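Local structure of 4-hydroxybutyrate coenzyme A transferase (Shewanella oneidensis, 2OAS) at residues A[12-17]-A[39-44]; A[129-134]-A[270-275]; A[99-104]-A[136-141]; A[195-200]-A[216-221]. The protein probably transfers coenzyme A between acyl-CoA thioesters and free carboxylic acids such as 4-hydroxybutyrate and acetate. One frame throughout, in Å; residues are numbered along the deposited sequence.

Contact 1: A[12-17]-A[39-44]; sequences AVSLIR and AKHALT
The type I beta turn from Val-13 to Ile-16 receives the imidazole of His-41, which reaches across from helix 32-41. The ring lies against the backbone of the turn. NE2 donates to Ile-16 O at 3.0 Å, and the bond is nearly straight, with 172° at the hydrogen. The oxygen lies in the ring plane, while NE2 is tilted 20° from the carbonyl plane. Over one face of the ring stands the CA of Ser-14, in a CH-pi contact 3.8 Å from the centroid and offset toward the rim. Helix 32-41 belongs to a beta-alpha-beta crossover of the large parallel sheet, between strands 21-24 and 48-52, so the histidine ties this crossover helix to the turn at Val-13 to Ile-16, next to helix 9-13. With CG placed opposite the backbone N (chi1 177°), the ring extends from its own helix to the turn. Val-13 slides past it, its CG1 3.7 Å from His-41 CD2. Replacement of His-41 by leucine would probably leave Ile-16 O without this donor and the turn less firmly held. The turn is closed by its own backbone bond, Ile-16 N to Val-13 O, and Ser-14 OG bonds back to Leu-10 O.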
loop_
_atom_site.group_PDB
_atom_site.type_symbol
_atom_site.label_atom_id
_atom_site.label_comp_id
_atom_site.label_asym_id
_atom_site.label_seq_id
_atom_site.Cartn_x
_atom_site.Cartn_y
_atom_site.Cartn_z
ATOM N N ALA A 12 9.864 20.513 35.595
ATOM C CA ALA A 12 9.457 19.245 35.024
ATOM C C ALA A 12 10.395 18.833 33.905
ATOM O O ALA A 12 10.835 17.686 33.834
ATOM C CB ALA A 12 8.026 19.357 34.486
ATOM N N VAL A 13 10.703 19.773 33.023
ATOM C CA VAL A 13 11.571 19.479 31.905
ATOM C C VAL A 13 13.005 19.174 32.328
ATOM O O VAL A 13 13.736 18.491 31.618
ATOM C CB VAL A 13 11.566 20.639 30.927
ATOM C CG1 VAL A 13 12.511 20.358 29.787
ATOM C CG2 VAL A 13 10.180 20.835 30.397
ATOM N N SER A 14 13.401 19.674 33.494
ATOM C CA SER A 14 14.754 19.472 33.999
ATOM C C SER A 14 15.251 18.036 34.001
ATOM O O SER A 14 16.426 17.789 33.765
ATOM C CB SER A 14 14.867 20.042 35.406
ATOM O OG SER A 14 14.909 21.449 35.342
ATOM N N LEU A 15 14.359 17.091 34.281
ATOM C CA LEU A 15 14.743 15.681 34.310
ATOM C C LEU A 15 15.353 15.257 32.980
ATOM O O LEU A 15 16.194 14.370 32.937
ATOM C CB LEU A 15 13.536 14.802 34.645
ATOM C CG LEU A 15 13.015 14.820 36.088
ATOM C CD1 LEU A 15 12.635 16.228 36.500
ATOM C CD2 LEU A 15 11.803 13.889 36.202
ATOM N N ILE A 16 14.934 15.885 31.887
ATOM C CA ILE A 16 15.486 15.525 30.585
ATOM C C ILE A 16 16.984 15.779 30.620
ATOM O O ILE A 16 17.428 16.849 31.049
ATOM C CB ILE A 16 14.852 16.341 29.444
ATOM C CG1 ILE A 16 13.342 16.057 29.384
ATOM C CG2 ILE A 16 15.531 15.992 28.121
ATOM C CD1 ILE A 16 12.592 16.771 28.275
ATOM N N ARG A 17 17.753 14.778 30.197
ATOM C CA ARG A 17 19.222 14.856 30.161
ATOM C C ARG A 17 19.718 14.825 28.720
ATOM O O ARG A 17 18.961 14.496 27.812
ATOM C CB ARG A 17 19.826 13.693 30.956
ATOM C CG ARG A 17 19.660 13.834 32.465
ATOM C CD ARG A 17 20.640 14.861 33.008
ATOM N NE ARG A 17 20.088 15.733 34.046
ATOM C CZ ARG A 17 20.796 16.656 34.698
ATOM N NH1 ARG A 17 20.211 17.432 35.639
ATOM N NH2 ARG A 17 22.084 16.795 34.404
ATOM N N ALA A 39 12.433 24.699 25.467
ATOM C CA ALA A 39 13.050 25.614 24.504
ATOM C C ALA A 39 14.228 26.292 25.172
ATOM O O ALA A 39 15.144 26.767 24.505
ATOM C CB ALA A 39 12.034 26.656 24.036
ATOM N N LYS A 40 14.194 26.343 26.499
ATOM C CA LYS A 40 15.280 26.954 27.247
ATOM C C LYS A 40 16.200 25.926 27.888
ATOM O O LYS A 40 17.411 25.970 27.684
ATOM C CB LYS A 40 14.722 27.904 28.305
ATOM C CG LYS A 40 14.430 29.287 27.741
ATOM C CD LYS A 40 12.951 29.558 27.624
ATOM C CE LYS A 40 12.352 29.784 28.998
ATOM N NZ LYS A 40 10.951 30.270 28.911
ATOM N N HIS A 41 15.621 24.993 28.642
ATOM C CA HIS A 41 16.391 23.944 29.309
ATOM C C HIS A 41 17.316 23.201 28.338
ATOM O O HIS A 41 18.447 22.859 28.685
ATOM C CB HIS A 41 15.441 22.940 29.971
ATOM C CG HIS A 41 16.139 21.778 30.613
ATOM N ND1 HIS A 41 16.976 21.917 31.696
ATOM C CD2 HIS A 41 16.130 20.461 30.316
ATOM C CE1 HIS A 41 17.453 20.736 32.043
ATOM N NE2 HIS A 41 16.956 19.836 31.221
ATOM N N ALA A 42 16.824 22.947 27.133
ATOM C CA ALA A 42 17.607 22.240 26.130
ATOM C C ALA A 42 18.877 23.001 25.760
ATOM O O ALA A 42 19.827 22.415 25.255
ATOM C CB ALA A 42 16.768 22.008 24.881
ATOM N N LEU A 43 18.887 24.306 26.013
ATOM C CA LEU A 43 20.050 25.127 25.695
ATOM C C LEU A 43 21.291 24.690 26.450
ATOM O O LEU A 43 22.412 24.985 26.028
ATOM C CB LEU A 43 19.763 26.595 25.986
ATOM C CG LEU A 43 18.687 27.226 25.099
ATOM C CD1 LEU A 43 18.535 28.686 25.460
ATOM C CD2 LEU A 43 19.068 27.075 23.639
ATOM N N THR A 44 21.079 23.984 27.560
ATOM C CA THR A 44 22.163 23.486 28.403
ATOM C C THR A 44 22.483 22.026 28.071
ATOM O O THR A 44 23.404 21.440 28.640
ATOM C CB THR A 44 21.786 23.552 29.897
ATOM O OG1 THR A 44 20.922 22.455 30.228
ATOM C CG2 THR A 44 21.066 24.858 30.210
#

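Contact 2: A[129-134]-A[270-275]; sequences LGISVE and KLYDYV
Ile-131 meets the ring of Tyr-272 in a buried apolar contact between a type II' beta turn and helix 269-275. The turn runs from Leu-129 to Ser-132, in the loop between strand 126-128 and helix 136-142. Two methyls of Ile-131 do the touching. CG2 lies 3.8 Å from Tyr-272 CD1, and CD1 of the isoleucine lies 3.9 Å from Tyr-272 CE1. The two side chains cross at a slant. CG1 of Ile-131 stands between its backbone N and carbonyl carbon (chi1 62°), and the extended chi2 carries CD1 on along the ring toward CZ. On the next helical turn, Val-275 CG2 makes a looser contact with Ile-131 CG2 at 4.5 Å. An alanine in place of Ile-131 would probably open a gap beside the tyrosine ring and take away the apolar link between loop and helix. The outer shell fixes both partners. Ile-131 shares a backbone hydrogen bond with Ala-265 and also packs on Pro-155. Gly-130, at the positive-phi corner of the turn, bonds through its O to Thr-157 OG1. The contact joins parts of the chain assigned to the N-terminal and C-terminal family regions. At the far end of its ring, Tyr-272 OH is anchored by hydrogen bonds to Pro-179 O and Gly-267 N.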
loop_
_atom_site.group_PDB
_atom_site.type_symbol
_atom_site.label_atom_id
_atom_site.label_comp_id
_atom_site.label_asym_id
_atom_site.label_seq_id
_atom_site.Cartn_x
_atom_site.Cartn_y
_atom_site.Cartn_z
ATOM N N LEU A 129 -5.182 11.043 27.789
ATOM C CA LEU A 129 -4.353 11.624 26.751
ATOM C C LEU A 129 -5.201 12.606 25.976
ATOM O O LEU A 129 -4.720 13.263 25.059
ATOM C CB LEU A 129 -3.853 10.541 25.811
ATOM C CG LEU A 129 -2.895 9.561 26.471
ATOM C CD1 LEU A 129 -2.379 8.573 25.439
ATOM C CD2 LEU A 129 -1.749 10.323 27.093
ATOM N N GLY A 130 -6.480 12.681 26.330
ATOM C CA GLY A 130 -7.387 13.617 25.691
ATOM C C GLY A 130 -7.641 13.545 24.194
ATOM O O GLY A 130 -7.912 12.471 23.645
ATOM N N ILE A 131 -7.536 14.697 23.529
ATOM C CA ILE A 131 -7.818 14.767 22.099
ATOM C C ILE A 131 -6.809 14.100 21.172
ATOM O O ILE A 131 -7.014 14.063 19.952
ATOM C CB ILE A 131 -8.031 16.213 21.634
ATOM C CG1 ILE A 131 -6.760 17.032 21.858
ATOM C CG2 ILE A 131 -9.205 16.799 22.361
ATOM C CD1 ILE A 131 -6.865 18.459 21.364
ATOM N N SER A 132 -5.732 13.571 21.733
ATOM C CA SER A 132 -4.742 12.885 20.917
ATOM C C SER A 132 -4.240 11.596 21.522
ATOM O O SER A 132 -3.436 11.611 22.450
ATOM C CB SER A 132 -3.531 13.769 20.634
ATOM O OG SER A 132 -3.833 14.731 19.651
ATOM N N VAL A 133 -4.721 10.473 20.998
ATOM C CA VAL A 133 -4.264 9.185 21.471
ATOM C C VAL A 133 -3.170 8.766 20.510
ATOM O O VAL A 133 -2.056 8.448 20.922
ATOM C CB VAL A 133 -5.375 8.142 21.474
ATOM C CG1 VAL A 133 -4.813 6.790 21.880
ATOM C CG2 VAL A 133 -6.469 8.565 22.442
ATOM N N GLU A 134 -3.485 8.779 19.223
ATOM C CA GLU A 134 -2.513 8.423 18.187
ATOM C C GLU A 134 -1.487 7.370 18.624
ATOM O O GLU A 134 -1.855 6.258 19.014
ATOM C CB GLU A 134 -1.790 9.683 17.655
ATOM C CG GLU A 134 -1.761 10.916 18.591
ATOM C CD GLU A 134 -0.357 11.284 19.044
ATOM O OE1 GLU A 134 -0.154 12.384 19.608
ATOM O OE2 GLU A 134 0.551 10.466 18.836
ATOM N N LYS A 270 -16.207 23.974 21.301
ATOM C CA LYS A 270 -17.482 23.252 21.299
ATOM C C LYS A 270 -17.201 21.772 21.034
ATOM O O LYS A 270 -17.833 20.888 21.608
ATOM C CB LYS A 270 -18.393 23.787 20.191
ATOM C CG LYS A 270 -19.681 24.441 20.671
ATOM C CD LYS A 270 -20.903 23.873 19.914
ATOM C CE LYS A 270 -20.797 24.103 18.400
ATOM N NZ LYS A 270 -21.807 23.294 17.633
ATOM N N LEU A 271 -16.251 21.511 20.150
ATOM C CA LEU A 271 -15.901 20.140 19.824
ATOM C C LEU A 271 -15.276 19.472 21.033
ATOM O O LEU A 271 -15.687 18.380 21.428
ATOM C CB LEU A 271 -14.906 20.093 18.658
ATOM C CG LEU A 271 -14.583 18.710 18.082
ATOM C CD1 LEU A 271 -15.843 18.120 17.468
ATOM C CD2 LEU A 271 -13.494 18.814 17.013
ATOM N N TYR A 272 -14.292 20.133 21.634
ATOM C CA TYR A 272 -13.609 19.556 22.787
ATOM C C TYR A 272 -14.596 19.347 23.924
ATOM O O TYR A 272 -14.395 18.525 24.825
ATOM C CB TYR A 272 -12.471 20.471 23.247
ATOM C CG TYR A 272 -11.457 20.786 22.168
ATOM C CD1 TYR A 272 -11.135 19.845 21.191
ATOM C CD2 TYR A 272 -10.800 22.015 22.139
ATOM C CE1 TYR A 272 -10.181 20.126 20.207
ATOM C CE2 TYR A 272 -9.846 22.305 21.165
ATOM C CZ TYR A 272 -9.541 21.356 20.197
ATOM O OH TYR A 272 -8.622 21.615 19.206
ATOM N N ASP A 273 -15.680 20.093 23.864
ATOM C CA ASP A 273 -16.700 20.026 24.880
ATOM C C ASP A 273 -17.587 18.825 24.650
ATOM O O ASP A 273 -18.107 18.213 25.585
ATOM C CB ASP A 273 -17.536 21.276 24.798
ATOM C CG ASP A 273 -17.990 21.724 26.119
ATOM O OD1 ASP A 273 -18.645 20.915 26.819
ATOM O OD2 ASP A 273 -17.676 22.880 26.458
ATOM N N TYR A 274 -17.753 18.507 23.378
ATOM C CA TYR A 274 -18.582 17.395 22.970
ATOM C C TYR A 274 -17.863 16.090 23.229
ATOM O O TYR A 274 -18.463 15.136 23.712
ATOM C CB TYR A 274 -18.925 17.523 21.478
ATOM C CG TYR A 274 -19.599 16.307 20.884
ATOM C CD1 TYR A 274 -20.856 15.894 21.322
ATOM C CD2 TYR A 274 -18.965 15.549 19.899
ATOM C CE1 TYR A 274 -21.464 14.750 20.802
ATOM C CE2 TYR A 274 -19.565 14.403 19.372
ATOM C CZ TYR A 274 -20.812 14.008 19.834
ATOM O OH TYR A 274 -21.384 12.850 19.355
ATOM N N VAL A 275 -16.576 16.035 22.928
ATOM C CA VAL A 275 -15.846 14.794 23.144
ATOM C C VAL A 275 -15.531 14.584 24.612
ATOM O O VAL A 275 -15.322 13.456 25.050
ATOM C CB VAL A 275 -14.534 14.758 22.317
ATOM C CG1 VAL A 275 -14.834 15.144 20.883
ATOM C CG2 VAL A 275 -13.488 15.673 22.914
#

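Contact 3: A[99-104]-A[136-141]; sequences EVPKLF and TLAACQ
Pro-101 and Phe-104 pack against Ala-138 and Ala-139 where helices 100-105 and 136-142 run side by side. Their axes are 8.6 Å apart and only 3° from parallel. These helices lead into strands 113-118 and 145-150, which are neighbours in the large parallel sheet. The small alanines let the backbones come close. Ala-138 CB points at the other helix and fits against the root of the proline, 3.7 Å from both Pro-101 CA and Pro-101 CB. Phe-104 carries its CG opposite the carbonyl carbon, beside the backbone N (chi1 -65°). This conformation lays one side of the ring along Ala-139, with CD2 3.8 Å from Ala-139 CA. With chi2 at -21°, the ring meets it obliquely. Over one face of the same ring lies Val-100 O, a turn back in its own helix, and Trp-23 of strand 21-24 makes a T-shaped contact with the ring. Segment 99-104 also reaches the second subunit: Glu-99 forms a salt bridge with Arg-337 of that subunit. Glu-233, which binds CoA covalently, lies about 11 Å from Pro-101, side chain to side chain. On the same side of the ring as CD2, Phe-104 CE2 comes to 3.9 Å from Ala-139 CB.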
loop_
_atom_site.group_PDB
_atom_site.type_symbol
_atom_site.label_atom_id
_atom_site.label_comp_id
_atom_site.label_asym_id
_atom_site.label_seq_id
_atom_site.Cartn_x
_atom_site.Cartn_y
_atom_site.Cartn_z
ATOM N N GLU A 99 1.945 2.210 11.727
ATOM C CA GLU A 99 3.184 1.471 11.970
ATOM C C GLU A 99 4.022 2.104 13.079
ATOM O O GLU A 99 4.948 1.484 13.591
ATOM C CB GLU A 99 4.055 1.408 10.709
ATOM C CG GLU A 99 3.445 0.746 9.484
ATOM C CD GLU A 99 3.226 -0.745 9.646
ATOM O OE1 GLU A 99 4.173 -1.455 10.047
ATOM O OE2 GLU A 99 2.101 -1.210 9.353
ATOM N N VAL A 100 3.701 3.334 13.457
ATOM C CA VAL A 100 4.478 4.007 14.482
ATOM C C VAL A 100 4.428 3.290 15.829
ATOM O O VAL A 100 5.454 3.113 16.468
ATOM C CB VAL A 100 4.019 5.455 14.646
ATOM C CG1 VAL A 100 4.915 6.181 15.631
ATOM C CG2 VAL A 100 4.041 6.153 13.285
ATOM N N PRO A 101 3.239 2.870 16.284
ATOM C CA PRO A 101 3.119 2.172 17.573
ATOM C C PRO A 101 3.971 0.912 17.599
ATOM O O PRO A 101 4.582 0.578 18.620
ATOM C CB PRO A 101 1.636 1.842 17.653
ATOM C CG PRO A 101 1.013 2.983 16.947
ATOM C CD PRO A 101 1.907 3.113 15.714
ATOM N N LYS A 102 4.015 0.227 16.463
ATOM C CA LYS A 102 4.794 -1.001 16.339
ATOM C C LYS A 102 6.305 -0.738 16.412
ATOM O O LYS A 102 7.057 -1.543 16.973
ATOM C CB LYS A 102 4.466 -1.716 15.020
ATOM C CG LYS A 102 5.414 -2.869 14.697
ATOM C CD LYS A 102 5.816 -2.886 13.201
ATOM C CE LYS A 102 6.996 -3.862 12.954
ATOM N NZ LYS A 102 7.384 -4.061 11.511
ATOM N N LEU A 103 6.748 0.377 15.827
ATOM C CA LEU A 103 8.163 0.753 15.835
ATOM C C LEU A 103 8.604 0.958 17.279
ATOM O O LEU A 103 9.744 0.666 17.653
ATOM C CB LEU A 103 8.373 2.052 15.050
ATOM C CG LEU A 103 9.814 2.428 14.685
ATOM C CD1 LEU A 103 10.290 1.511 13.575
ATOM C CD2 LEU A 103 9.889 3.863 14.210
ATOM N N PHE A 104 7.697 1.478 18.097
ATOM C CA PHE A 104 8.017 1.706 19.493
ATOM C C PHE A 104 7.951 0.403 20.261
ATOM O O PHE A 104 8.920 0.014 20.914
ATOM C CB PHE A 104 7.061 2.714 20.127
ATOM C CG PHE A 104 7.150 4.089 19.550
ATOM C CD1 PHE A 104 8.288 4.503 18.864
ATOM C CD2 PHE A 104 6.096 4.981 19.706
ATOM C CE1 PHE A 104 8.381 5.788 18.331
ATOM C CE2 PHE A 104 6.172 6.274 19.185
ATOM C CZ PHE A 104 7.320 6.681 18.492
ATOM N N THR A 136 1.002 8.132 20.925
ATOM C CA THR A 136 1.577 8.547 22.202
ATOM C C THR A 136 1.365 7.453 23.259
ATOM O O THR A 136 2.239 7.197 24.093
ATOM C CB THR A 136 0.996 9.940 22.634
ATOM O OG1 THR A 136 1.389 10.239 23.976
ATOM C CG2 THR A 136 -0.511 9.956 22.519
ATOM N N LEU A 137 0.223 6.776 23.189
ATOM C CA LEU A 137 -0.096 5.703 24.127
ATOM C C LEU A 137 0.994 4.632 24.048
ATOM O O LEU A 137 1.473 4.129 25.072
ATOM C CB LEU A 137 -1.466 5.126 23.769
ATOM C CG LEU A 137 -2.129 4.124 24.712
ATOM C CD1 LEU A 137 -1.512 2.773 24.517
ATOM C CD2 LEU A 137 -1.993 4.594 26.152
ATOM N N ALA A 138 1.405 4.311 22.822
ATOM C CA ALA A 138 2.452 3.321 22.580
ATOM C C ALA A 138 3.804 3.858 23.053
ATOM O O ALA A 138 4.649 3.111 23.572
ATOM C CB ALA A 138 2.505 2.983 21.093
ATOM N N ALA A 139 3.999 5.168 22.880
ATOM C CA ALA A 139 5.239 5.828 23.299
ATOM C C ALA A 139 5.326 5.794 24.823
ATOM O O ALA A 139 6.388 5.552 25.392
ATOM C CB ALA A 139 5.259 7.266 22.798
ATOM N N CYS A 140 4.203 6.042 25.485
ATOM C CA CYS A 140 4.190 6.022 26.951
ATOM C C CYS A 140 4.456 4.622 27.485
ATOM O O CYS A 140 4.876 4.462 28.626
ATOM C CB CYS A 140 2.847 6.508 27.487
ATOM S SG CYS A 140 2.610 8.263 27.280
ATOM N N GLN A 141 4.216 3.615 26.651
ATOM C CA GLN A 141 4.420 2.236 27.054
ATOM C C GLN A 141 5.908 1.897 27.131
ATOM O O GLN A 141 6.374 1.287 28.091
ATOM C CB GLN A 141 3.728 1.280 26.067
ATOM C CG GLN A 141 2.633 0.379 26.671
ATOM C CD GLN A 141 1.226 1.027 26.642
ATOM O OE1 GLN A 141 0.349 0.628 25.845
ATOM N NE2 GLN A 141 1.016 2.034 27.505
#

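Contact 4: A[195-200]-A[216-221]; sequences QHVAEL and DAVLSC
Gln-195 meets Cys-221 at the margin of the contact between helix 188-200 and the end of helix 213-220. Its backbone N is 4.2 Å from Cys-221 SG, and its CG is 4.4 Å from the same sulfur. The sulfur stands opposite its own carbonyl carbon and beside its backbone N (chi1 -54°), which brings it near the start of this segment. Val-197 points toward the other helix, and its CB lies 4.1 Å from Val-218 CG2. This is a plain van der Waals contact between two buried branched side chains. On its own side Val-197 also packs on Val-384 of strand 382-385. The two helices flank strand 206-208 in sequence, and this strand belongs to the six-stranded mixed sheet. Helix 213-220 then forms the crossover of a beta-alpha-beta unit, leading from strand 206-208 to its parallel neighbour 229-230. Ala-198 comes next and makes the tightest approach. Its CB is 3.5 Å from Cys-221 CB. With only a methyl here, the backbones come near, Ala-198 CA lying 5.8 Å from Val-218 CA. Cys-221 is itself held to its helix by a backbone bond, its N donating to Val-218 O at 3.0 Å.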
loop_
_atom_site.group_PDB
_atom_site.type_symbol
_atom_site.label_atom_id
_atom_site.label_comp_id
_atom_site.label_asym_id
_atom_site.label_seq_id
_atom_site.Cartn_x
_atom_site.Cartn_y
_atom_site.Cartn_z
ATOM N N GLN A 195 -19.554 19.379 -3.502
ATOM C CA GLN A 195 -20.762 18.921 -4.179
ATOM C C GLN A 195 -20.524 17.626 -4.940
ATOM O O GLN A 195 -21.321 16.694 -4.854
ATOM C CB GLN A 195 -21.258 20.003 -5.141
ATOM C CG GLN A 195 -21.446 21.369 -4.492
ATOM C CD GLN A 195 -21.895 22.437 -5.481
ATOM O OE1 GLN A 195 -21.272 22.631 -6.537
ATOM N NE2 GLN A 195 -22.976 23.137 -5.148
ATOM N N HIS A 196 -19.430 17.566 -5.684
ATOM C CA HIS A 196 -19.124 16.367 -6.450
ATOM C C HIS A 196 -18.969 15.158 -5.549
ATOM O O HIS A 196 -19.567 14.114 -5.805
ATOM C CB HIS A 196 -17.847 16.557 -7.270
ATOM C CG HIS A 196 -17.976 17.569 -8.365
ATOM N ND1 HIS A 196 -18.951 17.493 -9.338
ATOM C CD2 HIS A 196 -17.241 18.669 -8.654
ATOM C CE1 HIS A 196 -18.809 18.504 -10.177
ATOM N NE2 HIS A 196 -17.779 19.231 -9.783
ATOM N N VAL A 197 -18.180 15.296 -4.485
ATOM C CA VAL A 197 -17.955 14.181 -3.571
ATOM C C VAL A 197 -19.263 13.748 -2.924
ATOM O O VAL A 197 -19.545 12.554 -2.791
ATOM C CB VAL A 197 -16.960 14.549 -2.456
ATOM C CG1 VAL A 197 -16.646 13.322 -1.641
ATOM C CG2 VAL A 197 -15.688 15.129 -3.046
ATOM N N ALA A 198 -20.062 14.734 -2.531
ATOM C CA ALA A 198 -21.347 14.477 -1.891
ATOM C C ALA A 198 -22.211 13.509 -2.694
ATOM O O ALA A 198 -22.939 12.709 -2.112
ATOM C CB ALA A 198 -22.081 15.778 -1.681
ATOM N N GLU A 199 -22.136 13.582 -4.020
ATOM C CA GLU A 199 -22.928 12.691 -4.860
ATOM C C GLU A 199 -22.466 11.237 -4.813
ATOM O O GLU A 199 -23.228 10.334 -5.160
ATOM C CB GLU A 199 -22.944 13.183 -6.308
ATOM C CG GLU A 199 -23.981 14.267 -6.561
ATOM C CD GLU A 199 -24.010 14.742 -8.015
ATOM O OE1 GLU A 199 -22.984 15.297 -8.492
ATOM O OE2 GLU A 199 -25.059 14.557 -8.681
ATOM N N LEU A 200 -21.228 11.013 -4.373
ATOM C CA LEU A 200 -20.710 9.655 -4.271
ATOM C C LEU A 200 -21.094 9.021 -2.936
ATOM O O LEU A 200 -21.068 7.802 -2.797
ATOM C CB LEU A 200 -19.184 9.626 -4.425
ATOM C CG LEU A 200 -18.552 9.770 -5.816
ATOM C CD1 LEU A 200 -19.137 8.745 -6.773
ATOM C CD2 LEU A 200 -18.798 11.154 -6.335
ATOM N N ASP A 216 -15.184 20.235 4.960
ATOM C CA ASP A 216 -16.338 20.973 5.465
ATOM C C ASP A 216 -17.421 21.124 4.411
ATOM O O ASP A 216 -18.600 20.887 4.680
ATOM C CB ASP A 216 -15.933 22.367 5.950
ATOM C CG ASP A 216 -15.070 22.326 7.192
ATOM O OD1 ASP A 216 -15.394 21.562 8.129
ATOM O OD2 ASP A 216 -14.073 23.069 7.236
ATOM N N ALA A 217 -17.013 21.533 3.213
ATOM C CA ALA A 217 -17.945 21.713 2.112
ATOM C C ALA A 217 -18.663 20.399 1.858
ATOM O O ALA A 217 -19.855 20.384 1.557
ATOM C CB ALA A 217 -17.198 22.160 0.861
ATOM N N VAL A 218 -17.937 19.292 1.981
ATOM C CA VAL A 218 -18.521 17.976 1.771
ATOM C C VAL A 218 -19.554 17.679 2.844
ATOM O O VAL A 218 -20.660 17.215 2.554
ATOM C CB VAL A 218 -17.450 16.873 1.815
ATOM C CG1 VAL A 218 -18.111 15.509 1.652
ATOM C CG2 VAL A 218 -16.411 17.104 0.717
ATOM N N LEU A 219 -19.183 17.945 4.091
ATOM C CA LEU A 219 -20.067 17.706 5.224
ATOM C C LEU A 219 -21.317 18.557 5.139
ATOM O O LEU A 219 -22.400 18.121 5.520
ATOM C CB LEU A 219 -19.324 17.984 6.524
ATOM C CG LEU A 219 -18.221 16.958 6.788
ATOM C CD1 LEU A 219 -17.307 17.456 7.880
ATOM C CD2 LEU A 219 -18.849 15.630 7.173
ATOM N N SER A 220 -21.178 19.770 4.631
ATOM C CA SER A 220 -22.328 20.643 4.501
ATOM C C SER A 220 -23.321 20.120 3.465
ATOM O O SER A 220 -24.487 20.503 3.479
ATOM C CB SER A 220 -21.873 22.054 4.137
ATOM O OG SER A 220 -21.017 22.049 3.012
ATOM N N CYS A 221 -22.870 19.238 2.575
ATOM C CA CYS A 221 -23.750 18.677 1.555
ATOM C C CYS A 221 -24.305 17.316 1.954
ATOM O O CYS A 221 -24.973 16.662 1.153
ATOM C CB CYS A 221 -23.020 18.551 0.223
ATOM S SG CYS A 221 -22.255 20.104 -0.386
#

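In the fold
Contacts 2 and 3 are buried; contacts 1 and 4 are only partly so. Contacts 1 and 4 lie on opposite sides of the chain's centre, their centres about 47 Å apart. Contacts 1 and 3 both involve helices flanking strands of the large parallel sheet, whereas contact 4 joins helices flanking a strand of the mixed sheet. Contact 2 is the one that connects the two family regions. It also touches contact 3 directly, through Leu-129 packing on Thr-136 and Leu-137. Only contact 1 has a hydrogen bond between its segments. The other three are apolar: branched methyls on an aromatic in contact 2, a proline and phenylalanine against alanines in contact 3, and valine, alanine and cysteine in contact 4.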